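Local coordinates for protein murein peptide amidase A (Escherichia coli O157:H7, PDB 5HXD) that probably cleaves the gamma-D-glutamyl-diaminopimelate amide bond of murein tripeptide during peptidoglycan breakdown, as a zinc-dependent amidase of the M14 peptidase family, at residues A[12-20]-A[28-36]; A[41-52]-A[148-158]. One frame throughout, in Å; residues are numbered along the deposited sequence.

Contact 1: A[12-20]-A[28-36]; sequences AFPPGTEHY and PLIWFPAPA
Tyr-20 turns its edge toward the face of the Trp-31 indole in an offset edge-to-face pair, the planes 78° apart and the tyrosine and five-membered ring centroids separated by 5.6 Å. The two residues belong to opposite strands of a beta hairpin, 18-22 and 28-31. With CG lodged between backbone N and carbonyl carbon (chi1 67°), the tyrosine ring also lies across Leu-29, whose CB sits over the ring centre in a CH-pi contact, 3.6 Å from the centroid. Helix 136-148 packs against Tyr-20, Leu-29 and Trp-31.

Side chains on the other face of the hairpin run alongside one another. Pro-28 CB approaches one face of the His-19 imidazole, whose edge meets Ile-30 CG1 3.5 Å from ND1. Farther along, the Phe-13 and Phe-32 rings meet obliquely, centroids 5.2 Å apart, and Leu-88 and Leu-86 of the second subunit pack on them.

The strands are joined at the Glu-18/Trp-31 hydrogen-bonded pair by two 2.9 Å bonds, Glu-18 N to Trp-31 O and Trp-31 N to Glu-18 O. Beside that pair, Glu-18 CB packs next to Trp-31 NE1, and the indole N-H is given to a water in the plane of the ring, 2.9 Å from NE1.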
loop_
_atom_site.group_PDB
_atom_site.type_symbol
_atom_site.label_atom_id
_atom_site.label_comp_id
_atom_site.label_asym_id
_atom_site.label_seq_id
_atom_site.Cartn_x
_atom_site.Cartn_y
_atom_site.Cartn_z
ATOM N N ALA A 12 -2.535 15.642 7.023
ATOM C CA ALA A 12 -3.916 15.408 6.629
ATOM C C ALA A 12 -4.118 15.824 5.185
ATOM O O ALA A 12 -3.207 16.364 4.551
ATOM C CB ALA A 12 -4.877 16.151 7.542
ATOM N N PHE A 13 -5.310 15.553 4.669
ATOM C CA PHE A 13 -5.673 15.968 3.327
ATOM C C PHE A 13 -6.404 17.317 3.383
ATOM O O PHE A 13 -7.224 17.555 4.283
ATOM C CB PHE A 13 -6.555 14.908 2.641
ATOM C CG PHE A 13 -5.808 13.674 2.190
ATOM C CD1 PHE A 13 -4.968 13.720 1.086
ATOM C CD2 PHE A 13 -5.962 12.466 2.863
ATOM C CE1 PHE A 13 -4.272 12.607 0.668
ATOM C CE2 PHE A 13 -5.272 11.327 2.445
ATOM C CZ PHE A 13 -4.427 11.398 1.344
ATOM N N PRO A 14 -6.101 18.212 2.428
ATOM C CA PRO A 14 -6.957 19.385 2.225
ATOM C C PRO A 14 -8.376 18.942 1.861
ATOM O O PRO A 14 -8.533 17.930 1.169
ATOM C CB PRO A 14 -6.280 20.126 1.059
ATOM C CG PRO A 14 -5.441 19.077 0.360
ATOM C CD PRO A 14 -4.982 18.157 1.469
ATOM N N PRO A 15 -9.398 19.700 2.302
ATOM C CA PRO A 15 -10.833 19.400 2.131
ATOM C C PRO A 15 -11.263 19.007 0.703
ATOM O O PRO A 15 -10.534 19.248 -0.260
ATOM C CB PRO A 15 -11.514 20.719 2.530
ATOM C CG PRO A 15 -10.532 21.419 3.403
ATOM C CD PRO A 15 -9.174 21.023 2.921
ATOM N N GLY A 16 -12.455 18.428 0.581
ATOM C CA GLY A 16 -13.043 18.138 -0.716
ATOM C C GLY A 16 -12.837 16.718 -1.216
ATOM O O GLY A 16 -12.699 16.474 -2.419
ATOM N N THR A 17 -12.799 15.771 -0.290
ATOM C CA THR A 17 -12.722 14.383 -0.666
ATOM C C THR A 17 -14.142 13.948 -0.991
ATOM O O THR A 17 -15.112 14.455 -0.399
ATOM C CB THR A 17 -12.112 13.512 0.452
ATOM O OG1 THR A 17 -11.642 12.287 -0.108
ATOM C CG2 THR A 17 -13.132 13.200 1.523
ATOM N N GLU A 18 -14.258 13.040 -1.959
ATOM C CA GLU A 18 -15.541 12.475 -2.360
ATOM C C GLU A 18 -15.415 10.965 -2.505
ATOM O O GLU A 18 -14.309 10.442 -2.580
ATOM C CB GLU A 18 -16.017 13.088 -3.678
ATOM C CG GLU A 18 -16.210 14.605 -3.676
ATOM C CD GLU A 18 -17.101 15.104 -2.542
ATOM O OE1 GLU A 18 -18.085 14.420 -2.171
ATOM O OE2 GLU A 18 -16.809 16.198 -2.018
ATOM N N HIS A 19 -16.542 10.263 -2.544
ATOM C CA HIS A 19 -16.539 8.835 -2.863
ATOM C C HIS A 19 -17.205 8.545 -4.220
ATOM O O HIS A 19 -18.324 8.991 -4.448
ATOM C CB HIS A 19 -17.268 8.023 -1.783
ATOM C CG HIS A 19 -16.647 8.104 -0.417
ATOM N ND1 HIS A 19 -15.305 7.884 -0.196
ATOM C CD2 HIS A 19 -17.206 8.305 0.798
ATOM C CE1 HIS A 19 -15.057 7.993 1.101
ATOM N NE2 HIS A 19 -16.189 8.238 1.725
ATOM N N TYR A 20 -16.553 7.778 -5.097
ATOM C CA TYR A 20 -17.227 7.285 -6.312
ATOM C C TYR A 20 -17.580 5.787 -6.268
ATOM O O TYR A 20 -17.819 5.172 -7.315
ATOM C CB TYR A 20 -16.380 7.548 -7.560
ATOM C CG TYR A 20 -15.091 6.745 -7.623
ATOM C CD1 TYR A 20 -15.023 5.550 -8.325
ATOM C CD2 TYR A 20 -13.935 7.200 -6.989
ATOM C CE1 TYR A 20 -13.852 4.835 -8.390
ATOM C CE2 TYR A 20 -12.766 6.494 -7.048
ATOM C CZ TYR A 20 -12.725 5.312 -7.744
ATOM O OH TYR A 20 -11.539 4.613 -7.802
ATOM N N PRO A 28 -14.363 2.390 0.884
ATOM C CA PRO A 28 -14.863 3.360 -0.098
ATOM C C PRO A 28 -13.894 3.546 -1.248
ATOM O O PRO A 28 -12.682 3.405 -1.083
ATOM C CB PRO A 28 -15.020 4.657 0.707
ATOM C CG PRO A 28 -14.153 4.491 1.898
ATOM C CD PRO A 28 -13.984 3.018 2.162
ATOM N N LEU A 29 -14.437 3.822 -2.424
ATOM C CA LEU A 29 -13.615 4.311 -3.515
ATOM C C LEU A 29 -13.586 5.840 -3.411
ATOM O O LEU A 29 -14.614 6.493 -3.431
ATOM C CB LEU A 29 -14.151 3.801 -4.849
ATOM C CG LEU A 29 -14.083 2.259 -4.929
ATOM C CD1 LEU A 29 -14.921 1.715 -6.062
ATOM C CD2 LEU A 29 -12.643 1.769 -5.065
ATOM N N ILE A 30 -12.391 6.388 -3.231
ATOM C CA ILE A 30 -12.199 7.785 -2.857
ATOM C C ILE A 30 -11.582 8.567 -4.014
ATOM O O ILE A 30 -10.670 8.072 -4.675
ATOM C CB ILE A 30 -11.284 7.896 -1.596
ATOM C CG1 ILE A 30 -11.882 7.095 -0.440
ATOM C CG2 ILE A 30 -11.079 9.334 -1.183
ATOM C CD1 ILE A 30 -10.895 6.779 0.702
ATOM N N TRP A 31 -12.078 9.775 -4.268
ATOM C CA TRP A 31 -11.419 10.647 -5.234
ATOM C C TRP A 31 -11.435 12.095 -4.808
ATOM O O TRP A 31 -12.204 12.513 -3.939
ATOM C CB TRP A 31 -12.039 10.527 -6.630
ATOM C CG TRP A 31 -13.416 11.081 -6.756
ATOM C CD1 TRP A 31 -14.531 10.675 -6.075
ATOM C CD2 TRP A 31 -13.846 12.130 -7.641
ATOM N NE1 TRP A 31 -15.624 11.406 -6.480
ATOM C CE2 TRP A 31 -15.231 12.305 -7.436
ATOM C CE3 TRP A 31 -13.193 12.930 -8.580
ATOM C CZ2 TRP A 31 -15.975 13.256 -8.141
ATOM C CZ3 TRP A 31 -13.935 13.868 -9.288
ATOM C CH2 TRP A 31 -15.311 14.027 -9.061
ATOM N N PHE A 32 -10.572 12.854 -5.464
ATOM C CA PHE A 32 -10.284 14.210 -5.071
ATOM C C PHE A 32 -10.528 15.109 -6.252
ATOM O O PHE A 32 -9.596 15.385 -6.997
ATOM C CB PHE A 32 -8.836 14.319 -4.592
ATOM C CG PHE A 32 -8.525 13.434 -3.420
ATOM C CD1 PHE A 32 -8.631 13.913 -2.133
ATOM C CD2 PHE A 32 -8.150 12.118 -3.606
ATOM C CE1 PHE A 32 -8.368 13.102 -1.053
ATOM C CE2 PHE A 32 -7.875 11.301 -2.525
ATOM C CZ PHE A 32 -7.986 11.797 -1.250
ATOM N N PRO A 33 -11.786 15.545 -6.440
ATOM C CA PRO A 33 -12.165 16.401 -7.577
ATOM C C PRO A 33 -11.364 17.698 -7.608
ATOM O O PRO A 33 -11.128 18.301 -6.549
ATOM C CB PRO A 33 -13.665 16.684 -7.343
ATOM C CG PRO A 33 -13.929 16.317 -5.944
ATOM C CD PRO A 33 -12.930 15.259 -5.559
ATOM N N ALA A 34 -10.936 18.106 -8.805
ATOM C CA ALA A 34 -10.150 19.327 -8.979
ATOM C C ALA A 34 -10.993 20.489 -8.524
ATOM O O ALA A 34 -12.200 20.517 -8.794
ATOM C CB ALA A 34 -9.703 19.505 -10.425
ATOM N N PRO A 35 -10.367 21.431 -7.801
ATOM C CA PRO A 35 -11.044 22.595 -7.218
ATOM C C PRO A 35 -11.894 23.336 -8.262
ATOM O O PRO A 35 -13.123 23.333 -8.119
ATOM C CB PRO A 35 -9.887 23.465 -6.717
ATOM C CG PRO A 35 -8.752 22.529 -6.537
ATOM C CD PRO A 35 -8.910 21.474 -7.582
ATOM N N ALA A 36 -11.268 23.929 -9.285
ATOM C CA ALA A 36 -12.021 24.550 -10.381
ATOM C C ALA A 36 -11.776 23.804 -11.687
ATOM O O ALA A 36 -10.979 24.232 -12.522
ATOM C CB ALA A 36 -11.646 26.005 -10.536
HETATM O O HOH W 1 -18.506 11.564 -6.560
#

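Contact 2: A[41-52]-A[148-158]; sequences SGLILAGTHGDE and IQPAWVVSFHD. With ZN (zinc ion), chain C.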
loop_
_atom_site.group_PDB
_atom_site.type_symbol
_atom_site.label_atom_id
_atom_site.label_comp_id
_atom_site.label_asym_id
_atom_site.label_seq_id
_atom_site.Cartn_x
_atom_site.Cartn_y
_atom_site.Cartn_z
ATOM N N SER A 41 -8.930 20.045 -17.437
ATOM C CA SER A 41 -8.803 19.137 -16.304
ATOM C C SER A 41 -8.676 17.713 -16.772
ATOM O O SER A 41 -9.494 17.242 -17.571
ATOM C CB SER A 41 -9.988 19.261 -15.366
ATOM O OG SER A 41 -9.832 20.392 -14.543
ATOM N N GLY A 42 -7.621 17.061 -16.290
ATOM C CA GLY A 42 -7.337 15.675 -16.585
ATOM C C GLY A 42 -7.462 14.828 -15.336
ATOM O O GLY A 42 -7.932 15.304 -14.302
ATOM N N LEU A 43 -7.036 13.575 -15.422
ATOM C CA LEU A 43 -7.210 12.650 -14.300
ATOM C C LEU A 43 -5.883 12.009 -13.924
ATOM O O LEU A 43 -5.152 11.521 -14.803
ATOM C CB LEU A 43 -8.251 11.580 -14.656
ATOM C CG LEU A 43 -8.639 10.501 -13.641
ATOM C CD1 LEU A 43 -8.937 11.093 -12.272
ATOM C CD2 LEU A 43 -9.840 9.743 -14.177
ATOM N N ILE A 44 -5.557 12.017 -12.632
ATOM C CA ILE A 44 -4.343 11.339 -12.175
ATOM C C ILE A 44 -4.697 10.173 -11.249
ATOM O O ILE A 44 -5.417 10.311 -10.260
ATOM C CB ILE A 44 -3.367 12.316 -11.485
ATOM C CG1 ILE A 44 -3.113 13.523 -12.395
ATOM C CG2 ILE A 44 -2.038 11.625 -11.188
ATOM C CD1 ILE A 44 -2.735 14.788 -11.655
ATOM N N LEU A 45 -4.169 9.012 -11.597
ATOM C CA LEU A 45 -4.660 7.743 -11.093
ATOM C C LEU A 45 -3.525 6.999 -10.440
ATOM O O LEU A 45 -2.370 7.146 -10.865
ATOM C CB LEU A 45 -5.218 6.911 -12.253
ATOM C CG LEU A 45 -6.602 6.282 -12.295
ATOM C CD1 LEU A 45 -7.682 7.283 -11.980
ATOM C CD2 LEU A 45 -6.806 5.714 -13.671
ATOM N N ALA A 46 -3.841 6.177 -9.438
ATOM C CA ALA A 46 -2.839 5.309 -8.846
ATOM C C ALA A 46 -3.441 4.085 -8.167
ATOM O O ALA A 46 -4.655 3.987 -7.985
ATOM C CB ALA A 46 -2.002 6.084 -7.867
ATOM N N GLY A 47 -2.572 3.146 -7.799
ATOM C CA GLY A 47 -2.995 1.962 -7.081
ATOM C C GLY A 47 -3.955 1.033 -7.800
ATOM O O GLY A 47 -4.719 0.310 -7.151
ATOM N N THR A 48 -3.932 1.051 -9.129
ATOM C CA THR A 48 -4.688 0.074 -9.900
ATOM C C THR A 48 -4.353 -1.330 -9.405
ATOM O O THR A 48 -5.252 -2.143 -9.186
ATOM C CB THR A 48 -4.397 0.147 -11.409
ATOM O OG1 THR A 48 -4.783 1.420 -11.919
ATOM C CG2 THR A 48 -5.165 -0.940 -12.152
ATOM N N HIS A 49 -3.050 -1.590 -9.248
ATOM C CA HIS A 49 -2.527 -2.828 -8.668
ATOM C C HIS A 49 -2.101 -2.573 -7.223
ATOM O O HIS A 49 -1.265 -1.700 -6.977
ATOM C CB HIS A 49 -1.337 -3.339 -9.471
ATOM C CG HIS A 49 -1.680 -3.782 -10.860
ATOM N ND1 HIS A 49 -0.805 -3.653 -11.916
ATOM C CD2 HIS A 49 -2.792 -4.377 -11.358
ATOM C CE1 HIS A 49 -1.367 -4.143 -13.009
ATOM N NE2 HIS A 49 -2.571 -4.587 -12.695
ATOM N N GLY A 50 -2.640 -3.342 -6.278
ATOM C CA GLY A 50 -2.444 -3.085 -4.855
ATOM C C GLY A 50 -1.044 -3.195 -4.264
ATOM O O GLY A 50 -0.799 -2.658 -3.191
ATOM N N ASP A 51 -0.118 -3.876 -4.938
ATOM C CA ASP A 51 1.282 -3.879 -4.485
ATOM C C ASP A 51 2.145 -2.738 -5.083
ATOM O O ASP A 51 3.301 -2.571 -4.682
ATOM C CB ASP A 51 1.935 -5.232 -4.779
ATOM C CG ASP A 51 1.863 -5.608 -6.236
ATOM O OD1 ASP A 51 1.017 -5.039 -6.934
ATOM O OD2 ASP A 51 2.627 -6.486 -6.692
ATOM N N GLU A 52 1.580 -1.940 -5.999
ATOM C CA GLU A 52 2.306 -0.812 -6.605
ATOM C C GLU A 52 2.118 0.472 -5.798
ATOM O O GLU A 52 1.561 1.478 -6.250
ATOM C CB GLU A 52 1.896 -0.646 -8.072
ATOM C CG GLU A 52 2.066 -1.944 -8.852
ATOM C CD GLU A 52 1.773 -1.836 -10.340
ATOM O OE1 GLU A 52 1.012 -0.940 -10.764
ATOM O OE2 GLU A 52 2.282 -2.683 -11.097
ATOM N N ILE A 148 -17.311 12.750 -15.287
ATOM C CA ILE A 148 -16.443 13.931 -15.265
ATOM C C ILE A 148 -15.849 14.324 -16.619
ATOM O O ILE A 148 -15.445 15.482 -16.793
ATOM C CB ILE A 148 -15.260 13.751 -14.276
ATOM C CG1 ILE A 148 -14.312 12.653 -14.760
ATOM C CG2 ILE A 148 -15.763 13.474 -12.875
ATOM C CD1 ILE A 148 -12.887 12.902 -14.393
ATOM N N GLN A 149 -15.790 13.369 -17.553
ATOM C CA GLN A 149 -15.186 13.544 -18.890
ATOM C C GLN A 149 -13.821 14.251 -18.891
ATOM O O GLN A 149 -13.705 15.401 -19.348
ATOM C CB GLN A 149 -16.127 14.327 -19.809
ATOM C CG GLN A 149 -17.523 13.768 -19.953
ATOM C CD GLN A 149 -18.488 14.808 -20.514
ATOM O OE1 GLN A 149 -18.108 15.964 -20.759
ATOM N NE2 GLN A 149 -19.738 14.409 -20.718
ATOM N N PRO A 150 -12.783 13.575 -18.398
ATOM C CA PRO A 150 -11.477 14.234 -18.274
ATOM C C PRO A 150 -10.821 14.544 -19.614
ATOM O O PRO A 150 -11.167 13.918 -20.615
ATOM C CB PRO A 150 -10.644 13.210 -17.495
ATOM C CG PRO A 150 -11.266 11.904 -17.837
ATOM C CD PRO A 150 -12.738 12.175 -17.959
ATOM N N ALA A 151 -9.881 15.484 -19.621
ATOM C CA ALA A 151 -9.104 15.800 -20.815
ATOM C C ALA A 151 -8.164 14.654 -21.187
ATOM O O ALA A 151 -7.848 14.441 -22.360
ATOM C CB ALA A 151 -8.315 17.077 -20.598
ATOM N N TRP A 152 -7.709 13.936 -20.162
ATOM C CA TRP A 152 -6.778 12.820 -20.307
ATOM C C TRP A 152 -6.654 12.075 -18.976
ATOM O O TRP A 152 -7.271 12.465 -17.979
ATOM C CB TRP A 152 -5.415 13.318 -20.773
ATOM C CG TRP A 152 -4.948 14.554 -20.065
ATOM C CD1 TRP A 152 -4.990 15.836 -20.536
ATOM C CD2 TRP A 152 -4.359 14.627 -18.762
ATOM N NE1 TRP A 152 -4.459 16.703 -19.607
ATOM C CE2 TRP A 152 -4.069 15.985 -18.510
ATOM C CE3 TRP A 152 -4.043 13.672 -17.783
ATOM C CZ2 TRP A 152 -3.481 16.409 -17.322
ATOM C CZ3 TRP A 152 -3.467 14.096 -16.607
ATOM C CH2 TRP A 152 -3.190 15.449 -16.383
ATOM N N VAL A 153 -5.872 10.998 -18.966
ATOM C CA VAL A 153 -5.627 10.227 -17.757
ATOM C C VAL A 153 -4.161 9.828 -17.659
ATOM O O VAL A 153 -3.623 9.265 -18.596
ATOM C CB VAL A 153 -6.508 8.937 -17.710
ATOM C CG1 VAL A 153 -6.339 8.183 -16.370
ATOM C CG2 VAL A 153 -7.971 9.272 -17.936
ATOM N N VAL A 154 -3.514 10.116 -16.531
ATOM C CA VAL A 154 -2.220 9.504 -16.225
ATOM C C VAL A 154 -2.391 8.446 -15.124
ATOM O O VAL A 154 -2.849 8.748 -14.016
ATOM C CB VAL A 154 -1.156 10.535 -15.772
ATOM C CG1 VAL A 154 0.077 9.812 -15.248
ATOM C CG2 VAL A 154 -0.767 11.464 -16.918
ATOM N N SER A 155 -2.036 7.205 -15.441
ATOM C CA SER A 155 -2.151 6.096 -14.500
ATOM C C SER A 155 -0.777 5.563 -14.113
ATOM O O SER A 155 -0.052 5.040 -14.949
ATOM C CB SER A 155 -2.995 4.981 -15.100
ATOM O OG SER A 155 -2.754 3.767 -14.426
ATOM N N PHE A 156 -0.428 5.708 -12.839
ATOM C CA PHE A 156 0.876 5.285 -12.327
ATOM C C PHE A 156 0.945 3.810 -11.937
ATOM O O PHE A 156 0.029 3.312 -11.291
ATOM C CB PHE A 156 1.243 6.135 -11.120
ATOM C CG PHE A 156 1.587 7.525 -11.468
ATOM C CD1 PHE A 156 2.893 7.869 -11.725
ATOM C CD2 PHE A 156 0.605 8.483 -11.578
ATOM C CE1 PHE A 156 3.220 9.148 -12.084
ATOM C CE2 PHE A 156 0.923 9.767 -11.928
ATOM C CZ PHE A 156 2.237 10.100 -12.179
ATOM N N HIS A 157 2.037 3.137 -12.329
ATOM C CA HIS A 157 2.308 1.744 -11.944
ATOM C C HIS A 157 3.747 1.485 -11.462
ATOM O O HIS A 157 4.549 2.408 -11.353
ATOM C CB HIS A 157 2.024 0.805 -13.117
ATOM C CG HIS A 157 0.572 0.579 -13.383
ATOM N ND1 HIS A 157 -0.285 1.590 -13.758
ATOM C CD2 HIS A 157 -0.174 -0.550 -13.354
ATOM C CE1 HIS A 157 -1.496 1.099 -13.937
ATOM N NE2 HIS A 157 -1.455 -0.201 -13.705
ATOM N N ASP A 158 4.038 0.201 -11.203
ATOM C CA ASP A 158 5.368 -0.364 -10.883
ATOM C C ASP A 158 5.663 -1.578 -11.746
ATOM O O ASP A 158 4.737 -2.301 -12.115
ATOM C CB ASP A 158 5.452 -0.848 -9.433
ATOM C CG ASP A 158 5.916 0.198 -8.495
ATOM O OD1 ASP A 158 6.283 1.294 -8.965
ATOM O OD2 ASP A 158 5.897 -0.080 -7.275
HETATM ZN ZN ZN C . 1.693 -2.664 -13.470
HETATM O O HOH W 2 0.078 2.310 -8.320
HETATM O O HOH W 3 -0.765 0.479 -9.828
#
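Glu-52 reaches across to Asp-158 and the zinc ion with its chain extended beyond CG (chi2 -176°). Its CB lies 3.8 Å from Asp-158 CB, and CG comes slightly closer to the same atom, as the two side chains slide past each other in opposite directions. CD lies beside Asp-158 N and near the metal, and OE2 binds zinc at 2.4 Å. His-49 N donates to a water. A weak bond runs from His-49 ND1 to OE2, 3.3 Å away, within a type I turn where Glu-52 N bonds to His-49 O; donation by ND1 and its coordination of zinc are alternatives.

This turn carries the HXXE zinc motif of M14 carboxypeptidases, which follows strand 43-45 in the central mixed sheet of the alpha/beta fold. His-157, at the end of the neighbouring parallel strand 153-157, is the third predicted ligand. In this model neither histidine coordinates zinc: His-49 ND1 stands 3.1 Å away and His-157 turns its CD2 carbon to the metal, so their roles remain predictions. The His-157 ring turns its edge toward the face of His-49, with planes at 88°, and also touches Glu-210, the predicted proton donor/acceptor. Asp-96 accepts a hydrogen bond from His-49 NE2.

Along strands 43-45 and 153-157 runs a parallel ladder: Leu-43 O accepts from Val-154 N, Val-154 O from Leu-45 N, and Leu-45 O from Phe-156 N. Ile-44 CG2 meets the edge of the Phe-156 ring at CE2. Gly-42 CA sits over the centre of the Trp-152 six-membered ring.

Overall arrangement
Contact 2 lies near the middle of the chain and is mostly buried, whereas contact 1 is a partly exposed antiparallel hairpin about 15 Å from the chain's centre and away from the annotated sites. Strand 28-31 leads along the chain to strand 43-45, and the two contacts touch where Trp-31 CH2 packs on Ile-148 CG2, 3.9 Å away. Both also meet strand 74-76, the sheet neighbour of 43-45. Their chemistry differs with place: aromatic and proline packing dominates contact 1, which helps form the subunit interface, while contact 2 joins an apolar sheet interior to a polar, zinc-binding end formed by the turn after strand 43-45 and the C-terminal end of strand 153-157.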